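Local atomic coordinates of thiosulfate sulfurtransferase (PDB entry 1YT8), a protein that probably transfers sulfane sulfur from thiosulfate to cyanide, using a chain built from four rhodanese-like domains. Residues 176-180 / 241-247. Numbering follows the deposited sequence.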
ATOM      1  N   LEU A 176     -13.461  17.499   2.970  1.00 12.49           N
ATOM      2  CA  LEU A 176     -14.255  17.493   4.197  1.00 13.71           C
ATOM      3  C   LEU A 176     -13.817  18.508   5.258  1.00 15.47           C
ATOM      4  O   LEU A 176     -14.658  19.097   5.936  1.00 17.41           O
ATOM      5  CB  LEU A 176     -14.236  16.096   4.826  1.00 14.38           C
ATOM      6  CG  LEU A 176     -14.999  15.886   6.145  1.00 15.49           C
ATOM      7  CD1 LEU A 176     -16.499  16.009   5.907  1.00 12.78           C
ATOM      8  CD2 LEU A 176     -14.680  14.506   6.709  1.00 13.65           C
ATOM      9  N   ARG A 177     -12.510  18.718   5.397  1.00 14.97           N
ATOM     10  CA  ARG A 177     -11.992  19.616   6.431  1.00 16.23           C
ATOM     11  C   ARG A 177     -11.587  21.030   6.026  1.00 15.62           C
ATOM     12  O   ARG A 177     -11.444  21.892   6.893  1.00 15.78           O
ATOM     13  CB  ARG A 177     -10.774  18.972   7.096  1.00 17.25           C
ATOM     14  CG  ARG A 177     -10.898  17.478   7.346  1.00 18.97           C
ATOM     15  CD  ARG A 177     -11.736  17.162   8.563  1.00 17.86           C
ATOM     16  NE  ARG A 177     -11.909  15.719   8.708  1.00 17.67           N
ATOM     17  CZ  ARG A 177     -12.549  15.137   9.716  1.00 19.48           C
ATOM     18  NH1 ARG A 177     -13.078  15.876  10.683  1.00 18.40           N
ATOM     19  NH2 ARG A 177     -12.676  13.816   9.748  1.00 16.46           N
ATOM     20  N   VAL A 178     -11.403  21.275   4.731  1.00 14.22           N
ATOM     21  CA  VAL A 178     -10.931  22.580   4.268  1.00 15.39           C
ATOM     22  C   VAL A 178     -11.694  23.828   4.712  1.00 17.34           C
ATOM     23  O   VAL A 178     -11.081  24.864   4.980  1.00 16.94           O
ATOM     24  CB  VAL A 178     -10.782  22.610   2.718  1.00 14.76           C
ATOM     25  CG1 VAL A 178     -12.143  22.587   2.049  1.00 13.55           C
ATOM     26  CG2 VAL A 178      -9.986  23.846   2.296  1.00 17.07           C
ATOM     27  N   ALA A 179     -13.016  23.743   4.804  1.00 18.71           N
ATOM     28  CA  ALA A 179     -13.803  24.907   5.211  1.00 20.90           C
ATOM     29  C   ALA A 179     -13.485  25.363   6.639  1.00 21.46           C
ATOM     30  O   ALA A 179     -13.630  26.541   6.964  1.00 22.74           O
ATOM     31  CB  ALA A 179     -15.292  24.606   5.076  1.00 19.99           C
ATOM     32  N   GLU A 180     -13.049  24.431   7.482  1.00 20.49           N
ATOM     33  CA  GLU A 180     -12.715  24.736   8.874  1.00 20.04           C
ATOM     34  C   GLU A 180     -11.269  25.220   9.007  1.00 18.03           C
ATOM     35  O   GLU A 180     -10.926  25.920   9.958  1.00 16.22           O
ATOM     36  CB  GLU A 180     -12.902  23.492   9.751  1.00 22.84           C
ATOM     37  CG  GLU A 180     -14.286  22.848   9.693  1.00 28.52           C
ATOM     38  CD  GLU A 180     -15.215  23.295  10.814  1.00 31.31           C
ATOM     39  OE1 GLU A 180     -14.760  23.386  11.975  1.00 31.78           O
ATOM     40  OE2 GLU A 180     -16.411  23.532  10.537  1.00 34.35           O
ATOM     41  N   GLY A 241      -9.290  19.186  12.516  1.00 19.48           N
ATOM     42  CA  GLY A 241     -10.113  18.922  13.678  1.00 20.94           C
ATOM     43  C   GLY A 241     -11.508  18.491  13.275  1.00 22.25           C
ATOM     44  O   GLY A 241     -11.796  18.307  12.087  1.00 22.04           O
ATOM     45  N   ALA A 242     -12.370  18.317  14.268  1.00 22.93           N
ATOM     46  CA  ALA A 242     -13.752  17.931  14.025  1.00 25.27           C
ATOM     47  C   ALA A 242     -14.414  19.111  13.326  1.00 26.21           C
ATOM     48  O   ALA A 242     -14.029  20.263  13.541  1.00 27.17           O
ATOM     49  CB  ALA A 242     -14.452  17.637  15.346  1.00 24.59           C
ATOM     50  N   ILE A 243     -15.401  18.831  12.487  1.00 26.85           N
ATOM     51  CA  ILE A 243     -16.088  19.893  11.764  1.00 29.17           C
ATOM     52  C   ILE A 243     -17.545  20.004  12.187  1.00 29.47           C
ATOM     53  O   ILE A 243     -18.080  19.105  12.839  1.00 29.87           O
ATOM     54  CB  ILE A 243     -16.040  19.650  10.244  1.00 29.12           C
ATOM     55  CG1 ILE A 243     -16.795  18.365   9.900  1.00 30.35           C
ATOM     56  CG2 ILE A 243     -14.590  19.545   9.781  1.00 29.05           C
ATOM     57  CD1 ILE A 243     -16.990  18.154   8.416  1.00 31.38           C
ATOM     58  N   SER A 244     -18.178  21.114  11.816  1.00 29.91           N
ATOM     59  CA  SER A 244     -19.578  21.337  12.148  1.00 32.35           C
ATOM     60  C   SER A 244     -20.444  20.633  11.113  1.00 32.39           C
ATOM     61  O   SER A 244     -19.975  20.295  10.024  1.00 31.58           O
ATOM     62  CB  SER A 244     -19.901  22.835  12.152  1.00 32.07           C
ATOM     63  OG  SER A 244     -19.907  23.360  10.835  1.00 34.97           O
ATOM     64  N   GLN A 245     -21.706  20.408  11.456  1.00 32.85           N
ATOM     65  CA  GLN A 245     -22.630  19.750  10.545  1.00 34.56           C
ATOM     66  C   GLN A 245     -22.870  20.612   9.312  1.00 34.39           C
ATOM     67  O   GLN A 245     -23.082  20.094   8.215  1.00 34.47           O
ATOM     68  CB  GLN A 245     -23.955  19.462  11.254  1.00 35.08           C
ATOM     69  CG  GLN A 245     -23.885  18.292  12.219  1.00 37.05           C
ATOM     70  CD  GLN A 245     -23.452  17.010  11.530  1.00 38.24           C
ATOM     71  OE1 GLN A 245     -24.073  16.572  10.562  1.00 39.38           O
ATOM     72  NE2 GLN A 245     -22.380  16.404  12.026  1.00 38.74           N
ATOM     73  N   ASP A 246     -22.827  21.928   9.495  1.00 35.94           N
ATOM     74  CA  ASP A 246     -23.032  22.862   8.393  1.00 37.24           C
ATOM     75  C   ASP A 246     -21.942  22.627   7.354  1.00 37.21           C
ATOM     76  O   ASP A 246     -22.220  22.458   6.165  1.00 35.99           O
ATOM     77  CB  ASP A 246     -22.967  24.303   8.911  1.00 41.87           C
ATOM     78  CG  ASP A 246     -23.478  25.319   7.898  1.00 46.31           C
ATOM     79  OD1 ASP A 246     -22.842  25.478   6.831  1.00 47.73           O
ATOM     80  OD2 ASP A 246     -24.521  25.959   8.172  1.00 47.04           O
ATOM     81  N   THR A 247     -20.698  22.606   7.819  1.00 34.30           N
ATOM     82  CA  THR A 247     -19.549  22.382   6.951  1.00 33.52           C
ATOM     83  C   THR A 247     -19.708  21.069   6.181  1.00 31.81           C
ATOM     84  O   THR A 247     -19.544  21.027   4.963  1.00 32.50           O
ATOM     85  CB  THR A 247     -18.247  22.314   7.781  1.00 34.55           C
ATOM     86  OG1 THR A 247     -18.072  23.544   8.496  1.00 35.16           O
ATOM     87  CG2 THR A 247     -17.043  22.074   6.879  1.00 34.97           C
TER
HETATM   88  O   HOH W   1     -12.430  22.073  12.513  1.00 22.24           O
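The carboxylate of E180 holds the start of helix 245-262. E180 OE2 accepts a hydrogen bond from T247 OG1 at 2.6 Å and another from S244 N at 3.3 Å, the latter nearly straight. S244 is the N-cap residue of that helix, and its OG donates to T247 OG1 at 3.0 Å. The other oxygen, E180 OE1, is bridged to A242 O by a water that donates to both. R177 adds a weak hydrogen bond from NH1 to G241 O at 3.1 Å, while its NE forms a salt bridge with E173. Helix 174-181 belongs to the second rhodanese-like domain, with its five-stranded parallel sheet. The contact thus ties this domain to the start of the long helix that precedes the third domain's first strand, 265-267. The CA-to-CB bond of I243 points toward helix 174-181. I243 CG2 lies 3.3 Å from E180 CG, and I243 CD1 lies 3.3 Å from L176 CD1. The methyl of the same T247, CG2, packs on A179 CB at 3.6 Å. L176 also touches third-domain residues: D331, V333 and, on helix 334-344, R334.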